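Long-range contacts in Ycf48-like protein (Thermosynechococcus elongatus, PDB 5OJ5), which binds the C-terminal prepropeptide of the D1 protein and probably acts early in photosystem II assembly and in replacing photodamaged D1: residues A[195-199]-A[227-232]; A[235-239]-A[249-253]; A[158-162]-A[181-185]; A[39-45]-A[302-308]. All blocks are in the same frame, centred on the assembly; numbering follows the deposited sequence. Where two conformers were deposited one is given.

Contact 1: A[195-199]-A[227-232]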
loop_
_atom_site.group_PDB
_atom_site.type_symbol
_atom_site.label_atom_id
_atom_site.label_comp_id
_atom_site.label_asym_id
_atom_site.label_seq_id
_atom_site.Cartn_x
_atom_site.Cartn_y
_atom_site.Cartn_z
ATOM N N GLU A 195 5.762 -13.343 -1.730
ATOM C CA GLU A 195 4.409 -13.857 -1.877
ATOM C C GLU A 195 3.435 -12.701 -1.997
ATOM O O GLU A 195 3.704 -11.588 -1.535
ATOM C CB GLU A 195 4.045 -14.644 -0.624
ATOM C CG GLU A 195 5.050 -15.656 -0.323
ATOM C CD GLU A 195 5.142 -16.018 1.172
ATOM O OE1 GLU A 195 5.263 -15.124 2.131
ATOM O OE2 GLU A 195 5.150 -17.265 1.368
ATOM N N TYR A 196 2.287 -12.966 -2.612
ATOM C CA TYR A 196 1.232 -11.960 -2.707
ATOM C C TYR A 196 -0.081 -12.534 -2.225
ATOM O O TYR A 196 -0.337 -13.733 -2.327
ATOM C CB TYR A 196 1.083 -11.477 -4.165
ATOM C CG TYR A 196 2.267 -10.698 -4.689
ATOM C CD1 TYR A 196 2.284 -9.305 -4.601
ATOM C CD2 TYR A 196 3.372 -11.333 -5.256
ATOM C CE1 TYR A 196 3.327 -8.552 -5.119
ATOM C CE2 TYR A 196 4.442 -10.570 -5.769
ATOM C CZ TYR A 196 4.398 -9.192 -5.708
ATOM O OH TYR A 196 5.445 -8.469 -6.247
ATOM N N VAL A 197 -0.925 -11.617 -1.741
ATOM C CA VAL A 197 -2.301 -11.928 -1.370
ATOM C C VAL A 197 -3.199 -10.883 -2.001
ATOM O O VAL A 197 -2.917 -9.681 -1.935
ATOM C CB VAL A 197 -2.470 -12.044 0.161
ATOM C CG1 VAL A 197 -2.199 -10.739 0.928
ATOM C CG2 VAL A 197 -3.894 -12.534 0.495
ATOM N N ALA A 198 -4.277 -11.345 -2.637
ATOM C CA ALA A 198 -5.195 -10.488 -3.373
ATOM C C ALA A 198 -6.623 -10.773 -2.930
ATOM O O ALA A 198 -7.053 -11.932 -2.904
ATOM C CB ALA A 198 -5.088 -10.759 -4.858
ATOM N N VAL A 199 -7.367 -9.742 -2.634
ATOM C CA VAL A 199 -8.784 -9.857 -2.296
ATOM C C VAL A 199 -9.603 -9.782 -3.569
ATOM O O VAL A 199 -9.358 -8.929 -4.427
ATOM C CB VAL A 199 -9.181 -8.755 -1.301
ATOM C CG1 VAL A 199 -10.689 -8.840 -1.008
ATOM C CG2 VAL A 199 -8.366 -8.911 0.001
ATOM N N LEU A 227 -14.595 -9.554 2.620
ATOM C CA LEU A 227 -13.233 -9.086 2.797
ATOM C C LEU A 227 -13.045 -7.732 2.151
ATOM O O LEU A 227 -13.589 -7.437 1.082
ATOM C CB LEU A 227 -12.293 -10.066 2.102
ATOM C CG LEU A 227 -12.121 -11.406 2.764
ATOM C CD1 LEU A 227 -11.541 -12.396 1.818
ATOM C CD2 LEU A 227 -11.175 -11.232 4.006
ATOM N N HIS A 228 -12.253 -6.897 2.804
ATOM C CA HIS A 228 -11.850 -5.628 2.241
ATOM C C HIS A 228 -10.374 -5.557 1.883
ATOM O O HIS A 228 -10.008 -5.128 0.791
ATOM C CB HIS A 228 -12.132 -4.450 3.156
ATOM C CG HIS A 228 -11.767 -3.186 2.481
ATOM N ND1 HIS A 228 -12.354 -2.819 1.287
ATOM C CD2 HIS A 228 -10.750 -2.316 2.690
ATOM C CE1 HIS A 228 -11.783 -1.721 0.838
ATOM N NE2 HIS A 228 -10.814 -1.390 1.672
ATOM N N ASN A 229 -9.493 -5.976 2.795
ATOM C CA ASN A 229 -8.051 -5.895 2.590
ATOM C C ASN A 229 -7.389 -7.032 3.345
ATOM O O ASN A 229 -7.945 -7.530 4.323
ATOM C CB ASN A 229 -7.496 -4.521 3.018
ATOM C CG ASN A 229 -6.152 -4.176 2.402
ATOM O OD1 ASN A 229 -5.556 -4.970 1.654
ATOM N ND2 ASN A 229 -5.663 -2.973 2.702
ATOM N N MET A 230 -6.217 -7.433 2.859
ATOM C CA MET A 230 -5.433 -8.486 3.505
ATOM C C MET A 230 -3.970 -8.191 3.275
ATOM O O MET A 230 -3.601 -7.609 2.240
ATOM C CB MET A 230 -5.712 -9.871 2.945
ATOM C CG MET A 230 -7.123 -10.334 3.233
ATOM S SD MET A 230 -7.485 -11.984 2.582
ATOM C CE MET A 230 -6.499 -12.957 3.695
ATOM N N GLY A 231 -3.120 -8.662 4.194
ATOM C CA GLY A 231 -1.682 -8.526 4.065
ATOM C C GLY A 231 -0.965 -9.459 4.976
ATOM O O GLY A 231 -1.566 -10.378 5.540
ATOM N N PHE A 232 0.337 -9.229 5.110
ATOM C CA PHE A 232 1.212 -10.106 5.869
ATOM C C PHE A 232 1.667 -9.446 7.148
ATOM O O PHE A 232 1.873 -8.233 7.182
ATOM C CB PHE A 232 2.432 -10.475 5.016
ATOM C CG PHE A 232 2.059 -11.214 3.764
ATOM C CD1 PHE A 232 1.967 -12.588 3.777
ATOM C CD2 PHE A 232 1.787 -10.528 2.570
ATOM C CE1 PHE A 232 1.598 -13.281 2.625
ATOM C CE2 PHE A 232 1.417 -11.233 1.420
ATOM C CZ PHE A 232 1.341 -12.585 1.456
HETATM O O HOH W 1 -4.843 -7.957 -0.399
#
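Val197 and Val199 project from strand 196-199 onto Leu227, Met230 and Phe232 of strand 227-232. The two methyls of Val199 divide the surface between them: CG1, anti to the backbone N (chi1 177°), rests 3.7 Å from Leu227 CB, while CG2 lies 3.7 Å from Met230 CG. Met230 runs roughly perpendicular to both valines; extended through chi2, it bends at chi3 (71°), which brings CE to 4.1 Å from Val197 CG2. The strands run antiparallel, their axes 6.6 Å apart, yet no hydrogen bond joins them directly. They belong to successive blades of a seven-bladed beta-propeller, and this is the packing of one blade's face on the next, with Tyr206 also lying against Val197, Leu227 and Met230. A water spans the gap, donating to Val197 O (3.0 Å) and to Met230 O (2.9 Å); the latter carbonyl also accepts from Asn189 ND2. Farther along, Val197 CG1 touches Phe232 CE2 at 3.7 Å, the two side chains running alongside in opposite senses. The ring presents an edge to the backbone of Tyr196, with Phe232 CZ 3.9 Å from Tyr196 C. Toward the start of strand 227-232, His228 and Asn229 both face Ile241, a classic beta bulge.

Contact 2: A[235-239]-A[249-253]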
loop_
_atom_site.group_PDB
_atom_site.type_symbol
_atom_site.label_atom_id
_atom_site.label_comp_id
_atom_site.label_asym_id
_atom_site.label_seq_id
_atom_site.Cartn_x
_atom_site.Cartn_y
_atom_site.Cartn_z
ATOM N N ASP A 235 5.674 -11.805 11.161
ATOM C CA ASP A 235 6.006 -13.094 11.743
ATOM C C ASP A 235 5.405 -14.240 10.947
ATOM O O ASP A 235 5.315 -15.356 11.443
ATOM C CB ASP A 235 5.615 -13.199 13.211
ATOM C CG ASP A 235 4.179 -12.789 13.451
ATOM O OD1 ASP A 235 3.299 -13.117 12.648
ATOM O OD2 ASP A 235 3.928 -12.079 14.444
ATOM N N GLY A 236 5.039 -14.014 9.698
ATOM C CA GLY A 236 4.679 -15.119 8.837
ATOM C C GLY A 236 3.209 -15.476 8.841
ATOM O O GLY A 236 2.855 -16.579 8.399
ATOM N N ARG A 237 2.349 -14.599 9.317
ATOM C CA ARG A 237 0.903 -14.784 9.291
ATOM C C ARG A 237 0.287 -13.815 8.289
ATOM O O ARG A 237 0.952 -12.918 7.757
ATOM C CB ARG A 237 0.315 -14.558 10.686
ATOM C CG ARG A 237 0.763 -15.596 11.725
ATOM C CD ARG A 237 0.207 -15.243 13.105
ATOM N NE ARG A 237 0.843 -14.029 13.579
ATOM C CZ ARG A 237 0.260 -13.065 14.298
ATOM N NH1 ARG A 237 -1.022 -13.113 14.670
ATOM N NH2 ARG A 237 0.982 -12.013 14.628
ATOM N N LEU A 238 -1.004 -14.006 8.051
ATOM C CA LEU A 238 -1.846 -13.078 7.318
ATOM C C LEU A 238 -2.740 -12.323 8.287
ATOM O O LEU A 238 -3.130 -12.829 9.346
ATOM C CB LEU A 238 -2.724 -13.805 6.313
ATOM C CG LEU A 238 -2.080 -14.545 5.119
ATOM C CD1 LEU A 238 -3.097 -15.489 4.405
ATOM C CD2 LEU A 238 -1.550 -13.562 4.165
ATOM N N TRP A 239 -3.124 -11.115 7.861
ATOM C CA TRP A 239 -4.181 -10.358 8.508
ATOM C C TRP A 239 -5.262 -10.076 7.476
ATOM O O TRP A 239 -4.998 -10.026 6.277
ATOM C CB TRP A 239 -3.661 -9.046 9.144
ATOM C CG TRP A 239 -2.945 -8.107 8.216
ATOM C CD1 TRP A 239 -1.586 -7.973 8.067
ATOM C CD2 TRP A 239 -3.542 -7.161 7.327
ATOM N NE1 TRP A 239 -1.298 -6.995 7.151
ATOM C CE2 TRP A 239 -2.481 -6.485 6.672
ATOM C CE3 TRP A 239 -4.861 -6.796 7.015
ATOM C CZ2 TRP A 239 -2.700 -5.484 5.731
ATOM C CZ3 TRP A 239 -5.074 -5.802 6.049
ATOM C CH2 TRP A 239 -3.997 -5.167 5.417
ATOM N N PHE A 249 -6.559 -12.437 12.316
ATOM C CA PHE A 249 -5.211 -12.895 12.011
ATOM C C PHE A 249 -5.216 -14.404 11.837
ATOM O O PHE A 249 -5.933 -15.128 12.541
ATOM C CB PHE A 249 -4.248 -12.545 13.159
ATOM C CG PHE A 249 -4.159 -11.075 13.427
ATOM C CD1 PHE A 249 -3.256 -10.309 12.731
ATOM C CD2 PHE A 249 -5.010 -10.448 14.316
ATOM C CE1 PHE A 249 -3.173 -8.919 12.953
ATOM C CE2 PHE A 249 -4.929 -9.066 14.537
ATOM C CZ PHE A 249 -4.006 -8.305 13.845
ATOM N N SER A 250 -4.379 -14.884 10.924
ATOM C CA SER A 250 -4.320 -16.311 10.675
ATOM C C SER A 250 -3.542 -17.033 11.785
ATOM O O SER A 250 -2.728 -16.451 12.513
ATOM C CB SER A 250 -3.723 -16.589 9.293
ATOM O OG SER A 250 -2.368 -16.225 9.225
ATOM N N ASP A 251 -3.833 -18.330 11.899
ATOM C CA ASP A 251 -3.238 -19.200 12.915
ATOM C C ASP A 251 -1.760 -19.403 12.604
ATOM O O ASP A 251 -1.405 -19.642 11.443
ATOM C CB ASP A 251 -3.997 -20.539 12.821
ATOM C CG ASP A 251 -3.348 -21.690 13.607
ATOM O OD1 ASP A 251 -3.742 -22.854 13.363
ATOM O OD2 ASP A 251 -2.475 -21.461 14.460
ATOM N N PRO A 252 -0.866 -19.309 13.592
ATOM C CA PRO A 252 0.549 -19.571 13.280
ATOM C C PRO A 252 0.815 -20.969 12.736
ATOM O O PRO A 252 1.721 -21.136 11.913
ATOM C CB PRO A 252 1.269 -19.301 14.612
ATOM C CG PRO A 252 0.184 -19.243 15.648
ATOM C CD PRO A 252 -1.042 -18.762 14.947
ATOM N N ASP A 253 0.006 -21.960 13.104
ATOM C CA ASP A 253 0.246 -23.339 12.689
ATOM C C ASP A 253 -0.383 -23.691 11.348
ATOM O O ASP A 253 -0.059 -24.743 10.778
ATOM C CB ASP A 253 -0.269 -24.299 13.769
ATOM C CG ASP A 253 0.214 -23.916 15.157
ATOM O OD1 ASP A 253 1.424 -24.073 15.424
ATOM O OD2 ASP A 253 -0.607 -23.447 15.978
HETATM O O HOH W 2 -2.562 -15.487 15.084
#
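Arg237 lies along Ser250 and reaches Phe249 with its far end. Its CB sits 3.5 Å from Ser250 OG, CG passes near the same residue's carbonyl, and CD comes 3.2 Å from Ser250 O, with the Pro252 ring alongside and pointing the same way. There the chain bends (chi3 -68°), turning the guanidinium back to Asp235, which it grips side-on in a salt bridge: NE donates to Asp235 OD1 at 2.8 Å from above the carboxylate plane, and NH2 reaches the syn lone pair of Asp235 OD2 at 3.0 Å. Both acceptors lie close to the guanidinium plane, so the pair of bonds limits its rotation. Arg237 stands where a beta hairpin begins, that of strands 238-242 and 246-251, next to the first strand, 227-232, of a propeller blade. The remaining nitrogen, NH1, approaches Phe249 CB at 3.6 Å and gives a hydrogen bond to a water that in turn donates to Ser250 O. Ser250 tucks OG between its own N and carbonyl carbon (chi1 67°), where OG accepts a nearly straight bond from Leu238 N at 2.9 Å. Ser250 N donates back to Leu238 O, and Trp239 CB packs 3.8 Å from Phe249 CD1.

Contact 3: A[158-162]-A[181-185]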
loop_
_atom_site.group_PDB
_atom_site.type_symbol
_atom_site.label_atom_id
_atom_site.label_comp_id
_atom_site.label_asym_id
_atom_site.label_seq_id
_atom_site.Cartn_x
_atom_site.Cartn_y
_atom_site.Cartn_z
ATOM N N ILE A 158 2.636 -6.667 -11.420
ATOM C CA ILE A 158 1.352 -7.360 -11.375
ATOM C C ILE A 158 0.319 -6.442 -11.994
ATOM O O ILE A 158 0.266 -5.241 -11.670
ATOM C CB ILE A 158 0.949 -7.758 -9.938
ATOM C CG1 ILE A 158 2.073 -8.618 -9.364
ATOM C CG2 ILE A 158 -0.369 -8.548 -9.965
ATOM C CD1 ILE A 158 1.713 -9.357 -8.086
ATOM N N THR A 159 -0.541 -7.006 -12.857
ATOM C CA THR A 159 -1.625 -6.215 -13.432
ATOM C C THR A 159 -2.837 -6.201 -12.537
ATOM O O THR A 159 -2.935 -6.940 -11.566
ATOM C CB THR A 159 -2.010 -6.687 -14.837
ATOM O OG1 THR A 159 -2.762 -7.891 -14.725
ATOM C CG2 THR A 159 -0.783 -6.880 -15.744
ATOM N N ASN A 160 -3.814 -5.361 -12.913
ATOM C CA ASN A 160 -5.029 -5.228 -12.123
ATOM C C ASN A 160 -5.853 -6.506 -12.049
ATOM O O ASN A 160 -6.686 -6.615 -11.137
ATOM C CB ASN A 160 -5.873 -4.050 -12.595
ATOM C CG ASN A 160 -6.401 -4.223 -13.924
ATOM O OD1 ASN A 160 -5.853 -4.890 -14.758
ATOM N ND2 ASN A 160 -7.527 -3.572 -14.171
ATOM N N VAL A 161 -5.622 -7.465 -12.950
ATOM C CA VAL A 161 -6.298 -8.735 -12.944
ATOM C C VAL A 161 -5.352 -9.868 -12.576
ATOM O O VAL A 161 -5.658 -11.051 -12.789
ATOM C CB VAL A 161 -7.049 -9.015 -14.249
ATOM C CG1 VAL A 161 -8.187 -7.989 -14.404
ATOM C CG2 VAL A 161 -6.121 -9.023 -15.445
ATOM N N GLY A 162 -4.207 -9.544 -11.948
ATOM C CA GLY A 162 -3.379 -10.559 -11.351
ATOM C C GLY A 162 -2.422 -11.259 -12.280
ATOM O O GLY A 162 -1.819 -12.258 -11.873
ATOM N N ALA A 181 -5.672 -14.827 -15.475
ATOM C CA ALA A 181 -6.231 -13.662 -14.794
ATOM C C ALA A 181 -7.325 -14.063 -13.813
ATOM O O ALA A 181 -8.071 -15.020 -14.051
ATOM C CB ALA A 181 -6.801 -12.721 -15.860
ATOM N N ILE A 182 -7.482 -13.258 -12.756
ATOM C CA ILE A 182 -8.392 -13.519 -11.634
ATOM C C ILE A 182 -9.419 -12.416 -11.382
ATOM O O ILE A 182 -9.975 -12.326 -10.256
ATOM C CB ILE A 182 -7.623 -13.818 -10.341
ATOM C CG1 ILE A 182 -6.734 -12.633 -9.924
ATOM C CG2 ILE A 182 -6.831 -15.091 -10.505
ATOM C CD1 ILE A 182 -6.172 -12.777 -8.486
ATOM N N GLY A 183 -9.724 -11.601 -12.365
ATOM C CA GLY A 183 -10.659 -10.500 -12.136
ATOM C C GLY A 183 -9.979 -9.364 -11.411
ATOM O O GLY A 183 -8.807 -9.449 -11.001
ATOM N N VAL A 184 -10.669 -8.236 -11.341
ATOM C CA VAL A 184 -10.047 -7.018 -10.816
ATOM C C VAL A 184 -9.913 -7.120 -9.321
ATOM O O VAL A 184 -10.894 -7.157 -8.604
ATOM C CB VAL A 184 -10.845 -5.775 -11.248
ATOM C CG1 VAL A 184 -10.157 -4.524 -10.720
ATOM C CG2 VAL A 184 -10.957 -5.668 -12.795
ATOM N N MET A 185 -8.707 -7.115 -8.830
ATOM C CA MET A 185 -8.459 -7.293 -7.403
ATOM C C MET A 185 -8.900 -6.064 -6.630
ATOM O O MET A 185 -8.619 -4.936 -7.011
ATOM C CB MET A 185 -6.936 -7.470 -7.230
ATOM C CG MET A 185 -6.342 -8.668 -7.963
ATOM S SD MET A 185 -4.582 -8.834 -7.892
ATOM C CE MET A 185 -4.064 -7.325 -8.635
#
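Asn160 and Val161, the two central residues of a type I turn from Thr159 to Gly162, are held by segment 181-185 through their carbonyls. Two backbone hydrogen bonds do this. Met185 N donates to Asn160 O at 3.1 Å, arriving almost in line with the C=O, and Ile182 N donates to Val161 O at 2.9 Å, somewhat tilted from the carbonyl plane. Weaker CA-H...O contacts fill in between them: Val161 CA approaches Gly183 O at 3.3 Å, and Val184 CA approaches Asn160 O at 3.4 Å, giving that oxygen a second neighbour.

Two residues, Val161 and Met185, make most of the apolar contacts. Val161 splits its methyls, CG2 meeting Ala181 CB at 3.8 Å and CG1 meeting Val184 CG2 at 4.0 Å. Met185 is extended as far as SD and then bends (chi3 -60°), which carries SD beside Gly162 and puts CE only 3.2 Å from Thr159 O; the same methyl also touches Ile158 CG2.

Within the turn, Gly162 N closes onto Thr159 O, and Thr159 OG1, bonded chiefly to Pro141 O, accepts a long, weak bond from Val161 N. The turn connects strands 154-159 and 164-167 in one blade, whereas segment 181-185 leads from strand 175-178 at that blade's edge to strand 187-190 of the next: the connection between blades is fastened to a hairpin turn of the blade it leaves, in a seven-bladed beta-propeller.

Contact 4: A[39-45]-A[302-308]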
loop_
_atom_site.group_PDB
_atom_site.type_symbol
_atom_site.label_atom_id
_atom_site.label_comp_id
_atom_site.label_asym_id
_atom_site.label_seq_id
_atom_site.Cartn_x
_atom_site.Cartn_y
_atom_site.Cartn_z
ATOM N N ILE A 39 -12.938 3.354 23.159
ATOM C CA ILE A 39 -11.735 2.641 23.571
ATOM C C ILE A 39 -10.776 3.660 24.146
ATOM O O ILE A 39 -10.979 4.880 23.965
ATOM C CB ILE A 39 -11.126 1.849 22.410
ATOM C CG1 ILE A 39 -10.598 2.765 21.297
ATOM C CG2 ILE A 39 -12.153 0.865 21.866
ATOM C CD1 ILE A 39 -9.842 1.996 20.269
ATOM N N PRO A 40 -9.751 3.228 24.885
ATOM C CA PRO A 40 -8.844 4.201 25.485
ATOM C C PRO A 40 -8.136 5.010 24.414
ATOM O O PRO A 40 -7.903 4.530 23.301
ATOM C CB PRO A 40 -7.861 3.339 26.293
ATOM C CG PRO A 40 -8.547 2.053 26.503
ATOM C CD PRO A 40 -9.390 1.838 25.272
ATOM N N ALA A 41 -7.811 6.251 24.774
ATOM C CA ALA A 41 -7.041 7.137 23.923
ATOM C C ALA A 41 -5.560 6.895 24.144
ATOM O O ALA A 41 -5.100 6.890 25.292
ATOM C CB ALA A 41 -7.358 8.588 24.264
ATOM N N LEU A 42 -4.819 6.794 23.046
ATOM C CA LEU A 42 -3.375 6.674 23.101
ATOM C C LEU A 42 -2.767 7.860 23.835
ATOM O O LEU A 42 -3.269 8.980 23.749
ATOM C CB LEU A 42 -2.863 6.656 21.655
ATOM C CG LEU A 42 -1.536 6.031 21.265
ATOM C CD1 LEU A 42 -1.482 4.574 21.677
ATOM C CD2 LEU A 42 -1.347 6.213 19.761
ATOM N N ASP A 43 -1.635 7.614 24.486
ATOM C CA ASP A 43 -0.948 8.624 25.288
ATOM C C ASP A 43 -0.077 9.578 24.486
ATOM O O ASP A 43 0.275 10.646 25.005
ATOM C CB ASP A 43 -0.083 7.971 26.369
ATOM C CG ASP A 43 -0.885 7.492 27.550
ATOM O OD1 ASP A 43 -2.083 7.830 27.648
ATOM O OD2 ASP A 43 -0.286 6.800 28.401
ATOM N N TYR A 44 0.282 9.228 23.254
ATOM C CA TYR A 44 1.126 10.100 22.443
ATOM C C TYR A 44 0.690 9.958 20.996
ATOM O O TYR A 44 0.450 8.847 20.530
ATOM C CB TYR A 44 2.613 9.712 22.539
ATOM C CG TYR A 44 3.541 10.441 21.520
ATOM C CD1 TYR A 44 3.796 11.817 21.589
ATOM C CD2 TYR A 44 4.112 9.751 20.455
ATOM C CE1 TYR A 44 4.627 12.455 20.660
ATOM C CE2 TYR A 44 4.939 10.384 19.522
ATOM C CZ TYR A 44 5.166 11.727 19.621
ATOM O OH TYR A 44 5.979 12.371 18.702
ATOM N N ASN A 45 0.569 11.081 20.303
ATOM C CA ASN A 45 0.250 11.060 18.889
ATOM C C ASN A 45 1.531 11.314 18.101
ATOM O O ASN A 45 2.018 12.458 18.088
ATOM C CB ASN A 45 -0.750 12.147 18.558
ATOM C CG ASN A 45 -0.855 12.316 17.041
ATOM O OD1 ASN A 45 -0.784 11.325 16.286
ATOM N ND2 ASN A 45 -0.920 13.546 16.577
ATOM N N TRP A 302 -6.570 -2.426 21.328
ATOM C CA TRP A 302 -6.366 -1.230 20.534
ATOM C C TRP A 302 -6.702 0.004 21.344
ATOM O O TRP A 302 -7.584 0.006 22.202
ATOM C CB TRP A 302 -7.299 -1.274 19.286
ATOM C CG TRP A 302 -6.898 -2.411 18.366
ATOM C CD1 TRP A 302 -7.302 -3.711 18.448
ATOM C CD2 TRP A 302 -5.976 -2.332 17.271
ATOM N NE1 TRP A 302 -6.689 -4.440 17.450
ATOM C CE2 TRP A 302 -5.865 -3.626 16.732
ATOM C CE3 TRP A 302 -5.211 -1.307 16.711
ATOM C CZ2 TRP A 302 -5.057 -3.909 15.651
ATOM C CZ3 TRP A 302 -4.397 -1.591 15.640
ATOM C CH2 TRP A 302 -4.321 -2.885 15.116
ATOM N N GLN A 303 -6.022 1.074 21.005
ATOM C CA GLN A 303 -6.293 2.381 21.534
ATOM C C GLN A 303 -6.401 3.327 20.350
ATOM O O GLN A 303 -5.831 3.085 19.274
ATOM C CB GLN A 303 -5.184 2.817 22.490
ATOM C CG GLN A 303 -5.153 1.939 23.748
ATOM C CD GLN A 303 -4.139 2.359 24.798
ATOM O OE1 GLN A 303 -3.256 3.179 24.535
ATOM N NE2 GLN A 303 -4.304 1.834 26.033
ATOM N N GLN A 304 -7.139 4.397 20.533
ATOM C CA GLN A 304 -7.404 5.308 19.437
ATOM C C GLN A 304 -6.486 6.526 19.504
ATOM O O GLN A 304 -6.268 7.086 20.578
ATOM C CB GLN A 304 -8.858 5.787 19.429
ATOM C CG GLN A 304 -9.156 6.716 18.285
ATOM C CD GLN A 304 -10.617 6.862 18.002
ATOM O OE1 GLN A 304 -11.462 6.562 18.849
ATOM N NE2 GLN A 304 -10.933 7.332 16.809
ATOM N N ASP A 305 -5.958 6.948 18.350
ATOM C CA ASP A 305 -5.242 8.222 18.251
ATOM C C ASP A 305 -6.286 9.308 18.041
ATOM O O ASP A 305 -6.745 9.549 16.918
ATOM C CB ASP A 305 -4.247 8.164 17.109
ATOM C CG ASP A 305 -3.374 9.384 17.046
ATOM O OD1 ASP A 305 -3.770 10.469 17.488
ATOM O OD2 ASP A 305 -2.252 9.250 16.485
ATOM N N VAL A 306 -6.680 9.949 19.138
ATOM C CA VAL A 306 -7.817 10.849 19.058
ATOM C C VAL A 306 -7.448 12.153 18.368
ATOM O O VAL A 306 -8.342 12.839 17.849
ATOM C CB VAL A 306 -8.480 11.105 20.435
ATOM C CG1 VAL A 306 -9.044 9.760 20.974
ATOM C CG2 VAL A 306 -7.513 11.759 21.423
ATOM N N ASP A 307 -6.166 12.543 18.371
ATOM C CA ASP A 307 -5.811 13.834 17.789
ATOM C C ASP A 307 -6.113 13.869 16.325
ATOM O O ASP A 307 -6.490 14.919 15.806
ATOM C CB ASP A 307 -4.340 14.151 17.977
ATOM C CG ASP A 307 -3.997 14.270 19.422
ATOM O OD1 ASP A 307 -3.989 15.364 19.998
ATOM O OD2 ASP A 307 -3.840 13.194 20.022
ATOM N N VAL A 308 -5.966 12.736 15.641
ATOM C CA VAL A 308 -6.133 12.799 14.199
ATOM C C VAL A 308 -7.589 12.697 13.796
ATOM O O VAL A 308 -7.884 12.812 12.592
ATOM C CB VAL A 308 -5.265 11.774 13.436
ATOM C CG1 VAL A 308 -3.803 11.955 13.753
ATOM C CG2 VAL A 308 -5.722 10.385 13.739
HETATM O O HOH W 3 -0.759 4.785 24.950
#
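Pro40 and Leu42 bracket Gln304 with backbone hydrogen bonds, placing segment 39-45 beside strand 303-304, the outermost strand of a propeller blade; this segment then leads into strand 47-51, which joins three strands from the far end of the chain in the blade that closes the ring. Gln304 N donates to Pro40 O at 2.9 Å, in the carbonyl plane. Gln304 O accepts from Leu42 N, also at 2.9 Å, but from above the plane, and takes a CA-H...O contact from Ala41 CA at 3.4 Å. Within the blade, Gln303 and Asp305 make backbone bonds with Cys294 and Leu292. The extended side chain of Gln303 runs past the Pro40 ring and carries OE1 to a water that donates to it at 3.0 Å and accepts from Asp43 N at 3.0 Å. Farther on, Asn45 OD1 accepts from Trp47 N, while Asn45 CB lies 3.6 Å from Asp307 OD2. Asp307 N makes a weak bond to Asp305 OD1. Ile39, with CG1 lodged between its N and carbonyl carbon (chi1 66°), sets CD1 3.6 Å from Trp302 O, and Ala41 CB touches Val306 CG1 at 3.9 Å.

Overall arrangement
Contacts 3, 1 and 2 follow one another along the chain, and all three are nested in the long loop that contact 4 closes. Contact 1 lies between the other two, its centre about 13 Å from that of contact 3 and about 12 Å from that of contact 2. It touches both: Ala198 packs on Met185, and strand 227-232 is the sheet neighbour of strand 238-242. This run therefore spans three consecutive blades. Contact 4 lies on the opposite side of the chain's centre from contact 3, but its nearest atoms come to about 5 Å from contact 2, whose blade precedes its own. It ties the N-terminal segment to the blade before the one in which strand 47-51 pairs with 334-338 and closes the ring.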